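Local coordinates for glyoxylate reductase (Paecilomyces sp. J18, PDB 3WNV), which probably reduces glyoxylate to glycolate with a nicotinamide cofactor, as a member of the D-isomer-specific 2-hydroxyacid dehydrogenase family, at residues 10-13 and 14-17; 20-23 and 24-27; 148-152 and 153-157; 180-184 and 185-189. One frame throughout, in Å; residues are numbered along the deposited sequence.

Interaction 1 of 4, residues 10-13 and 14-17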
loop_
_atom_site.group_PDB
_atom_site.type_symbol
_atom_site.label_atom_id
_atom_site.label_comp_id
_atom_site.label_asym_id
_atom_site.label_seq_id
_atom_site.Cartn_x
_atom_site.Cartn_y
_atom_site.Cartn_z
ATOM N N GLY A 10 -0.531 16.980 8.621
ATOM C CA GLY A 10 0.635 16.697 7.806
ATOM C C GLY A 10 0.727 17.664 6.641
ATOM O O GLY A 10 0.294 18.805 6.757
ATOM N N ASP A 11 1.310 17.200 5.534
ATOM C CA ASP A 11 1.667 18.092 4.429
ATOM C C ASP A 11 0.820 17.791 3.194
ATOM O O ASP A 11 0.392 16.646 2.976
ATOM C CB ASP A 11 3.131 17.887 4.005
ATOM C CG ASP A 11 4.140 18.165 5.118
ATOM O OD1 ASP A 11 3.880 19.009 6.007
ATOM O OD2 ASP A 11 5.224 17.523 5.077
ATOM N N ILE A 12 0.628 18.824 2.371
ATOM C CA ILE A 12 0.163 18.654 1.002
ATOM C C ILE A 12 1.288 19.213 0.110
ATOM O O ILE A 12 1.723 20.353 0.272
ATOM C CB ILE A 12 -1.216 19.355 0.770
ATOM C CG1 ILE A 12 -2.336 18.545 1.474
ATOM C CG2 ILE A 12 -1.491 19.551 -0.698
ATOM C CD1 ILE A 12 -3.719 19.233 1.486
ATOM N N VAL A 13 1.787 18.356 -0.771
ATOM C CA VAL A 13 3.011 18.626 -1.513
ATOM C C VAL A 13 2.705 19.225 -2.864
ATOM O O VAL A 13 3.346 20.202 -3.282
ATOM C CB VAL A 13 3.820 17.339 -1.732
ATOM C CG1 VAL A 13 5.127 17.657 -2.477
ATOM C CG2 VAL A 13 4.082 16.611 -0.411
ATOM N N HIS A 14 1.723 18.661 -3.557
ATOM C CA HIS A 14 1.534 19.005 -4.967
ATOM C C HIS A 14 0.286 19.816 -5.243
ATOM O O HIS A 14 0.178 20.414 -6.311
ATOM C CB HIS A 14 1.473 17.752 -5.835
ATOM C CG HIS A 14 2.634 16.838 -5.648
ATOM N ND1 HIS A 14 3.874 17.106 -6.185
ATOM C CD2 HIS A 14 2.750 15.671 -4.970
ATOM C CE1 HIS A 14 4.705 16.126 -5.851
ATOM N NE2 HIS A 14 4.051 15.256 -5.100
ATOM N N ALA A 15 -0.658 19.814 -4.307
ATOM C CA ALA A 15 -1.985 20.343 -4.593
ATOM C C ALA A 15 -2.379 21.432 -3.609
ATOM O O ALA A 15 -3.559 21.568 -3.263
ATOM C CB ALA A 15 -2.987 19.238 -4.592
ATOM N N ARG A 16 -1.387 22.225 -3.183
ATOM C CA ARG A 16 -1.628 23.289 -2.233
ATOM C C ARG A 16 -2.695 24.257 -2.762
ATOM O O ARG A 16 -3.515 24.740 -1.998
ATOM C CB ARG A 16 -0.336 24.056 -1.909
ATOM C CG ARG A 16 0.600 23.355 -0.927
ATOM C CD ARG A 16 0.013 23.220 0.513
ATOM N NE ARG A 16 -0.544 24.449 1.101
ATOM C CZ ARG A 16 -0.842 24.598 2.398
ATOM N NH1 ARG A 16 -0.610 23.630 3.270
ATOM N NH2 ARG A 16 -1.355 25.724 2.835
ATOM N N ALA A 17 -2.676 24.554 -4.065
ATOM C CA ALA A 17 -3.663 25.473 -4.651
ATOM C C ALA A 17 -5.092 24.998 -4.459
ATOM O O ALA A 17 -5.980 25.797 -4.154
ATOM C CB ALA A 17 -3.393 25.666 -6.112
HETATM O O HOH W 1 1.270 21.410 3.321
HETATM O O HOH W 2 1.443 22.471 -4.183
#

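Interaction 2 of 4, residues 20-23 and 24-27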
loop_
_atom_site.group_PDB
_atom_site.type_symbol
_atom_site.label_atom_id
_atom_site.label_comp_id
_atom_site.label_asym_id
_atom_site.label_seq_id
_atom_site.Cartn_x
_atom_site.Cartn_y
_atom_site.Cartn_z
ATOM N N GLU A 20 -6.038 25.434 -0.757
ATOM C CA GLU A 20 -6.354 26.833 -0.451
ATOM C C GLU A 20 -7.691 27.248 -1.040
ATOM O O GLU A 20 -8.417 28.051 -0.454
ATOM C CB GLU A 20 -5.261 27.755 -0.969
ATOM C CG GLU A 20 -3.890 27.440 -0.388
ATOM C CD GLU A 20 -3.714 27.876 1.061
ATOM O OE1 GLU A 20 -4.669 28.406 1.689
ATOM O OE2 GLU A 20 -2.581 27.698 1.567
ATOM N N ALA A 21 -8.020 26.693 -2.198
ATOM C CA ALA A 21 -9.291 27.008 -2.841
ATOM C C ALA A 21 -10.519 26.672 -1.978
ATOM O O ALA A 21 -11.557 27.298 -2.110
ATOM C CB ALA A 21 -9.368 26.319 -4.179
ATOM N N LEU A 22 -10.406 25.690 -1.092
ATOM C CA LEU A 22 -11.537 25.326 -0.217
ATOM C C LEU A 22 -11.886 26.388 0.801
ATOM O O LEU A 22 -12.893 26.270 1.502
ATOM C CB LEU A 22 -11.254 24.009 0.530
ATOM C CG LEU A 22 -11.018 22.775 -0.343
ATOM C CD1 LEU A 22 -10.449 21.640 0.518
ATOM C CD2 LEU A 22 -12.310 22.321 -1.021
ATOM N N SER A 23 -11.071 27.431 0.893
ATOM C CA SER A 23 -11.349 28.500 1.856
ATOM C C SER A 23 -12.604 29.278 1.524
ATOM O O SER A 23 -13.145 29.981 2.376
ATOM C CB SER A 23 -10.153 29.429 1.991
ATOM O OG SER A 23 -10.073 30.308 0.896
ATOM N N SER A 24 -13.085 29.155 0.290
ATOM C CA SER A 24 -14.362 29.772 -0.052
ATOM C C SER A 24 -15.529 29.053 0.627
ATOM O O SER A 24 -16.604 29.619 0.768
ATOM C CB SER A 24 -14.567 29.781 -1.566
ATOM O OG SER A 24 -14.845 28.472 -2.024
ATOM N N LEU A 25 -15.307 27.806 1.039
ATOM C CA LEU A 25 -16.336 27.002 1.689
ATOM C C LEU A 25 -16.164 26.892 3.195
ATOM O O LEU A 25 -17.148 26.843 3.915
ATOM C CB LEU A 25 -16.335 25.570 1.120
ATOM C CG LEU A 25 -16.399 25.433 -0.399
ATOM C CD1 LEU A 25 -16.238 23.978 -0.854
ATOM C CD2 LEU A 25 -17.682 26.006 -0.930
ATOM N N VAL A 26 -14.921 26.774 3.677
ATOM C CA VAL A 26 -14.719 26.488 5.102
ATOM C C VAL A 26 -13.464 27.200 5.599
ATOM O O VAL A 26 -12.634 27.611 4.807
ATOM C CB VAL A 26 -14.492 24.955 5.344
ATOM C CG1 VAL A 26 -15.792 24.167 5.194
ATOM C CG2 VAL A 26 -13.391 24.415 4.415
ATOM N N THR A 27 -13.326 27.292 6.915
ATOM C CA THR A 27 -12.108 27.784 7.572
ATOM C C THR A 27 -11.036 26.712 7.467
ATOM O O THR A 27 -11.254 25.568 7.891
ATOM C CB THR A 27 -12.382 28.013 9.063
ATOM O OG1 THR A 27 -13.373 29.031 9.224
ATOM C CG2 THR A 27 -11.091 28.372 9.820
#

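Interaction 3 of 4, residues 148-152 and 153-157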
loop_
_atom_site.group_PDB
_atom_site.type_symbol
_atom_site.label_atom_id
_atom_site.label_comp_id
_atom_site.label_asym_id
_atom_site.label_seq_id
_atom_site.Cartn_x
_atom_site.Cartn_y
_atom_site.Cartn_z
ATOM N N LEU A 148 23.580 -16.134 -13.999
ATOM C CA LEU A 148 22.475 -16.162 -14.950
ATOM C C LEU A 148 21.113 -16.076 -14.247
ATOM O O LEU A 148 20.882 -16.727 -13.209
ATOM C CB LEU A 148 22.562 -17.414 -15.831
ATOM C CG LEU A 148 23.855 -17.555 -16.660
ATOM C CD1 LEU A 148 23.877 -18.900 -17.402
ATOM C CD2 LEU A 148 24.021 -16.411 -17.660
ATOM N N GLY A 149 20.205 -15.287 -14.820
ATOM C CA GLY A 149 18.847 -15.149 -14.297
ATOM C C GLY A 149 17.893 -16.041 -15.073
ATOM O O GLY A 149 18.298 -16.955 -15.798
ATOM N N HIS A 150 16.612 -15.836 -14.848
ATOM C CA HIS A 150 15.557 -16.575 -15.552
ATOM C C HIS A 150 14.608 -15.626 -16.260
ATOM O O HIS A 150 14.318 -14.521 -15.761
ATOM C CB HIS A 150 14.765 -17.376 -14.523
ATOM C CG HIS A 150 15.497 -18.584 -14.043
ATOM N ND1 HIS A 150 15.594 -19.742 -14.787
ATOM C CD2 HIS A 150 16.232 -18.791 -12.921
ATOM C CE1 HIS A 150 16.332 -20.624 -14.131
ATOM N NE2 HIS A 150 16.723 -20.076 -12.994
ATOM N N ASP A 151 14.109 -16.039 -17.423
ATOM C CA ASP A 151 13.146 -15.241 -18.162
ATOM C C ASP A 151 11.787 -15.456 -17.568
ATOM O O ASP A 151 11.472 -16.567 -17.137
ATOM C CB ASP A 151 13.076 -15.697 -19.614
ATOM C CG ASP A 151 14.377 -15.447 -20.358
ATOM O OD1 ASP A 151 15.102 -14.485 -19.999
ATOM O OD2 ASP A 151 14.657 -16.230 -21.280
ATOM N N PRO A 152 10.977 -14.401 -17.532
ATOM C CA PRO A 152 9.580 -14.601 -17.110
ATOM C C PRO A 152 8.729 -15.273 -18.168
ATOM O O PRO A 152 7.665 -15.819 -17.836
ATOM C CB PRO A 152 9.076 -13.176 -16.886
ATOM C CG PRO A 152 9.956 -12.304 -17.737
ATOM C CD PRO A 152 11.315 -12.979 -17.742
ATOM N N ASN A 153 9.172 -15.244 -19.426
ATOM C CA ASN A 153 8.422 -15.912 -20.499
ATOM C C ASN A 153 8.001 -17.365 -20.161
ATOM O O ASN A 153 8.822 -18.183 -19.731
ATOM C CB ASN A 153 9.245 -15.888 -21.815
ATOM C CG ASN A 153 8.442 -16.313 -23.008
ATOM O OD1 ASN A 153 7.296 -15.933 -23.143
ATOM N ND2 ASN A 153 9.036 -17.130 -23.890
ATOM N N GLY A 154 6.725 -17.680 -20.370
ATOM C CA GLY A 154 6.195 -19.008 -20.115
ATOM C C GLY A 154 5.970 -19.366 -18.656
ATOM O O GLY A 154 5.505 -20.469 -18.368
ATOM N N LYS A 155 6.309 -18.466 -17.736
ATOM C CA LYS A 155 6.183 -18.775 -16.323
ATOM C C LYS A 155 4.860 -18.284 -15.754
ATOM O O LYS A 155 4.244 -17.379 -16.289
ATOM C CB LYS A 155 7.332 -18.153 -15.538
ATOM C CG LYS A 155 8.699 -18.786 -15.888
ATOM C CD LYS A 155 9.761 -18.374 -14.891
ATOM C CE LYS A 155 10.923 -19.353 -14.965
ATOM N NZ LYS A 155 11.408 -19.468 -16.371
ATOM N N THR A 156 4.464 -18.846 -14.618
ATOM C CA THR A 156 3.206 -18.446 -13.952
ATOM C C THR A 156 3.372 -17.350 -12.882
ATOM O O THR A 156 4.163 -17.492 -11.911
ATOM C CB THR A 156 2.512 -19.700 -13.355
ATOM O OG1 THR A 156 2.227 -20.586 -14.428
ATOM C CG2 THR A 156 1.197 -19.346 -12.684
ATOM N N LEU A 157 2.698 -16.219 -13.113
ATOM C CA LEU A 157 2.521 -15.197 -12.093
ATOM C C LEU A 157 1.270 -15.518 -11.272
ATOM O O LEU A 157 0.151 -15.615 -11.808
ATOM C CB LEU A 157 2.387 -13.790 -12.720
ATOM C CG LEU A 157 2.093 -12.718 -11.652
ATOM C CD1 LEU A 157 3.282 -12.629 -10.669
ATOM C CD2 LEU A 157 1.879 -11.333 -12.283
#

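Interaction 4 of 4, residues 180-184 and 185-189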
loop_
_atom_site.group_PDB
_atom_site.type_symbol
_atom_site.label_atom_id
_atom_site.label_comp_id
_atom_site.label_asym_id
_atom_site.label_seq_id
_atom_site.Cartn_x
_atom_site.Cartn_y
_atom_site.Cartn_z
ATOM N N ILE A 180 -1.229 -16.094 -15.995
ATOM C CA ILE A 180 -1.656 -15.423 -14.753
ATOM C C ILE A 180 -2.655 -16.283 -13.995
ATOM O O ILE A 180 -3.655 -16.732 -14.566
ATOM C CB ILE A 180 -2.314 -14.062 -15.017
ATOM C CG1 ILE A 180 -1.526 -13.275 -16.059
ATOM C CG2 ILE A 180 -2.502 -13.275 -13.695
ATOM C CD1 ILE A 180 -0.079 -12.892 -15.590
ATOM N N ILE A 181 -2.378 -16.535 -12.723
ATOM C CA ILE A 181 -3.367 -17.171 -11.842
ATOM C C ILE A 181 -3.588 -16.301 -10.610
ATOM O O ILE A 181 -2.739 -15.483 -10.251
ATOM C CB ILE A 181 -2.974 -18.605 -11.402
ATOM C CG1 ILE A 181 -1.636 -18.591 -10.635
ATOM C CG2 ILE A 181 -2.882 -19.513 -12.622
ATOM C CD1 ILE A 181 -1.263 -20.008 -10.059
ATOM N N TYR A 182 -4.716 -16.488 -9.939
ATOM C CA TYR A 182 -4.986 -15.676 -8.759
ATOM C C TYR A 182 -5.920 -16.357 -7.786
ATOM O O TYR A 182 -6.697 -17.253 -8.139
ATOM C CB TYR A 182 -5.584 -14.319 -9.155
ATOM C CG TYR A 182 -7.090 -14.385 -9.398
ATOM C CD1 TYR A 182 -7.606 -14.883 -10.601
ATOM C CD2 TYR A 182 -7.993 -13.938 -8.434
ATOM C CE1 TYR A 182 -9.005 -14.960 -10.829
ATOM C CE2 TYR A 182 -9.379 -13.995 -8.668
ATOM C CZ TYR A 182 -9.866 -14.498 -9.863
ATOM O OH TYR A 182 -11.243 -14.535 -10.067
ATOM N N HIS A 183 -5.864 -15.883 -6.547
ATOM C CA HIS A 183 -6.819 -16.309 -5.535
ATOM C C HIS A 183 -7.327 -15.109 -4.750
ATOM O O HIS A 183 -6.547 -14.321 -4.200
ATOM C CB HIS A 183 -6.217 -17.320 -4.561
ATOM C CG HIS A 183 -7.178 -17.723 -3.478
ATOM N ND1 HIS A 183 -8.268 -18.531 -3.726
ATOM C CD2 HIS A 183 -7.270 -17.353 -2.174
ATOM C CE1 HIS A 183 -8.960 -18.690 -2.606
ATOM N NE2 HIS A 183 -8.386 -17.981 -1.658
ATOM N N ASN A 184 -8.642 -14.974 -4.730
ATOM C CA ASN A 184 -9.314 -14.052 -3.829
ATOM C C ASN A 184 -10.257 -14.940 -3.049
ATOM O O ASN A 184 -10.554 -16.044 -3.495
ATOM C CB ASN A 184 -10.150 -13.043 -4.622
ATOM C CG ASN A 184 -9.314 -11.986 -5.283
ATOM O OD1 ASN A 184 -8.077 -12.142 -5.438
ATOM N ND2 ASN A 184 -9.970 -10.881 -5.666
ATOM N N ARG A 185 -10.782 -14.465 -1.920
ATOM C CA ARG A 185 -11.773 -15.255 -1.198
ATOM C C ARG A 185 -12.957 -15.625 -2.115
ATOM O O ARG A 185 -13.463 -16.754 -2.071
ATOM C CB ARG A 185 -12.274 -14.480 0.013
ATOM C CG ARG A 185 -13.700 -14.841 0.366
ATOM C CD ARG A 185 -14.154 -14.252 1.685
ATOM N NE ARG A 185 -13.726 -12.876 1.905
ATOM C CZ ARG A 185 -12.851 -12.499 2.838
ATOM N NH1 ARG A 185 -12.297 -13.389 3.658
ATOM N NH2 ARG A 185 -12.532 -11.220 2.951
ATOM N N ASN A 186 -13.354 -14.700 -2.992
ATOM C CA ASN A 186 -14.380 -15.007 -3.998
ATOM C C ASN A 186 -13.884 -14.774 -5.418
ATOM O O ASN A 186 -13.211 -13.791 -5.697
ATOM C CB ASN A 186 -15.652 -14.183 -3.760
ATOM C CG ASN A 186 -16.395 -14.603 -2.498
ATOM O OD1 ASN A 186 -16.624 -13.787 -1.605
ATOM N ND2 ASN A 186 -16.745 -15.876 -2.410
ATOM N N LYS A 187 -14.234 -15.682 -6.315
ATOM C CA LYS A 187 -13.878 -15.515 -7.718
ATOM C C LYS A 187 -14.470 -14.175 -8.218
ATOM O O LYS A 187 -15.599 -13.810 -7.860
ATOM C CB LYS A 187 -14.391 -16.722 -8.511
ATOM C CG LYS A 187 -14.053 -16.779 -9.994
ATOM C CD LYS A 187 -14.530 -18.121 -10.538
ATOM C CE LYS A 187 -14.691 -18.120 -12.034
ATOM N NZ LYS A 187 -13.405 -17.945 -12.738
ATOM N N LEU A 188 -13.682 -13.432 -8.986
ATOM C CA LEU A 188 -14.126 -12.166 -9.559
ATOM C C LEU A 188 -14.977 -12.462 -10.792
ATOM O O LEU A 188 -14.763 -13.476 -11.462
ATOM C CB LEU A 188 -12.907 -11.328 -9.944
ATOM C CG LEU A 188 -12.229 -10.578 -8.786
ATOM C CD1 LEU A 188 -10.922 -10.017 -9.198
ATOM C CD2 LEU A 188 -13.123 -9.463 -8.243
ATOM N N PRO A 189 -15.922 -11.570 -11.113
ATOM C CA PRO A 189 -16.688 -11.737 -12.354
ATOM C C PRO A 189 -15.725 -11.533 -13.533
ATOM O O PRO A 189 -14.673 -10.940 -13.333
ATOM C CB PRO A 189 -17.746 -10.630 -12.261
ATOM C CG PRO A 189 -17.099 -9.548 -11.430
ATOM C CD PRO A 189 -16.207 -10.285 -10.439
HETATM O O HOH W 3 -12.777 -11.023 -5.256
#

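Interaction 1 of 4, residues 10-13 and 14-17
Arg16 folds back over Ile12 at the start of helix 16-21, with Ala15 at the N-cap position. Its CB leads to CG, 3.4 Å from Ile12 O; Arg16 CD comes to 3.3 Å from Ile12 O and lies alongside the side chain, 4.1 Å from Ile12 CB. Bends at chi2 (-66°) and chi3 (-49°) curl the chain so that the guanidinium returns toward the loop: NH1 donates to water 1, which also accepts from Ile12 N at 2.8 Å. NH2 reaches beyond the turn to Glu20 and Glu30 in salt bridges. Ile12 CG2 rests 3.6 Å from Ala15 C. Water 2 accepts from Arg16 N and donates to Val13 O. Val13 CG1 sits over one face of the His14 ring, 3.7 Å from its centroid and 11° off the normal, a CH-pi contact. Shortening His14 to an alanine would probably strip Val13 CG1 of the ring it covers and leave Gln300 OE1 without this partner. The direct contacts are thus van der Waals, several of them carbon against the Ile12 carbonyl oxygen, while waters carry the polar links; from helix 297-317, Glu304 takes the amides of Val13 and His14, and Gln300 takes His14 NE2.

Interaction 2 of 4, residues 20-23 and 24-27
Leu22 O is gripped by two backbone amides where helix 16-21 runs out into a 3-10 turn. Val26 N donates to it over 3.0 Å, approaching nearly along the C=O axis. Leu25 N donates over 2.9 Å from above the carbonyl plane, 55° out of it, so the two donors reach the oxygen from distinctly different directions. One residue earlier, Ala21 O takes a weak but straight bond from Ser24 N, 3.4 Å long, and within 20-23 Ser23 N donates to Glu20 O. A CA-H...O contact adds to these: Ser23 CA lies 3.3 Å from Val26 O, where the outgoing chain passes close to the helix end. Around this polar centre the side chains pack. Val26 CG2, placed between its own backbone N and carbonyl carbon by chi1 of -74° for CG1, comes to 3.5 Å from Leu22 O. Leu25 CB lies at the same oxygen, and its CD1 meets Leu22 CD2 at 4.3 Å. Beyond the turn, Leu22 and Leu25 both lean on Arg312 of helix 297-317, and Leu22 also touches Leu28 of strand 27-31. Val26 rests on Ala6 of strand 5-9, and Thr27 pairs its backbone with Gln4 and Ala6, so the turn delivers the chain from the helix straight into the edge strand 27-31, beside strand 5-9.

Interaction 3 of 4, residues 148-152 and 153-157
Pro152 and Lys155 close a type II beta turn, in which Lys155 N donates to Pro152 O over 3.0 Å, from a direction tilted 33° from the carbonyl plane. Asn153 and Gly154 occupy its two corners; Gly154 has a positive phi of 76°, a conformation that residues with a side chain adopt less readily. From the closing residue the lysine side chain doubles back along the incoming chain. Lys155 CB lies 3.3 Å from Pro152 O. Lys155 CD passes 3.4 Å from Asp151 O, and Lys155 NZ donates to Asp151 O over 3.0 Å, nearly in line with the carbonyl bond. Extended through chi2 and chi3, the chain bends only at chi4 (54°), which swings the ammonium onto the oxygen. Within 148-157 a backbone carbonyl thus takes the charged end, while Asp151 OD2 stays 6.7 Å from Lys155 NZ; the side chain also touches Asp209. Lys155 CE comes 4.3 Å from His150 CB. The proline ring packs onto Phe176 and Met178. The turn leads directly into strand 156-160, flanked by strands 179-183 and 210-213: Lys155 pairs with Asn179 through its backbone, and Leu157 packs against Val169 and Ala173 of helix 164-175.

Interaction 4 of 4, residues 180-184 and 185-189
Tyr182 and Leu188 meet hydroxyl to backbone: Leu188 N donates to Tyr182 OH over 2.9 Å, with an N-H...O angle of 161°, arriving at the edge of the ring near its plane. The tyrosine holds CG between its backbone N and carbonyl carbon (chi1 83°), which aims the ring from the end of strand 179-183 across to the loop. Asn184 CG also lies in plane at the ring's edge, and Tyr198 stacks edge-to-face with the ring. The Lys187 side chain crosses the tyrosine at about a right angle, its CG 3.6 Å from Tyr182 OH. Glu193 ties this corner together by bonding to Tyr182 OH and bridging to Lys187 NZ. A phenylalanine replacing Tyr182 would probably leave Leu188 N and Glu193 without the hydroxyl that joins them, freeing the loop to shift. Asn184 slants across Leu188, its ND2 3.8 Å from Leu188 CD1. That nitrogen donates to water 3, which donates to Asn186 O, while Asn184 OD1 accepts from Met162 N, fixing the amide's flip. Met162 lies in what looks like the GxGxxG loop of a Rossmann fold (Gly161, Gly163, Gly166); the arrangement is consistent with the edge of a Rossmann-type cofactor site.

Overall arrangement
From the N terminus, interaction 1 closes the turn between strand 5-9 and helix 16-21, and interaction 2 closes the next, from that helix into strand 27-31. Together they cover both ends of one helical crossover in the five-stranded parallel sheet, and both lean on helix 297-317 from late in the chain. Interactions 3 and 4 belong to the other, seven-stranded sheet, about 41 and 37 Å from interaction 1 between centres. Interaction 3 opens strand 156-160 and interaction 4 leaves its neighbour 179-183; Leu157 O and Ile181 N, 2.8 Å apart, probably bond between them. All four follow in series, with none nested or crossed.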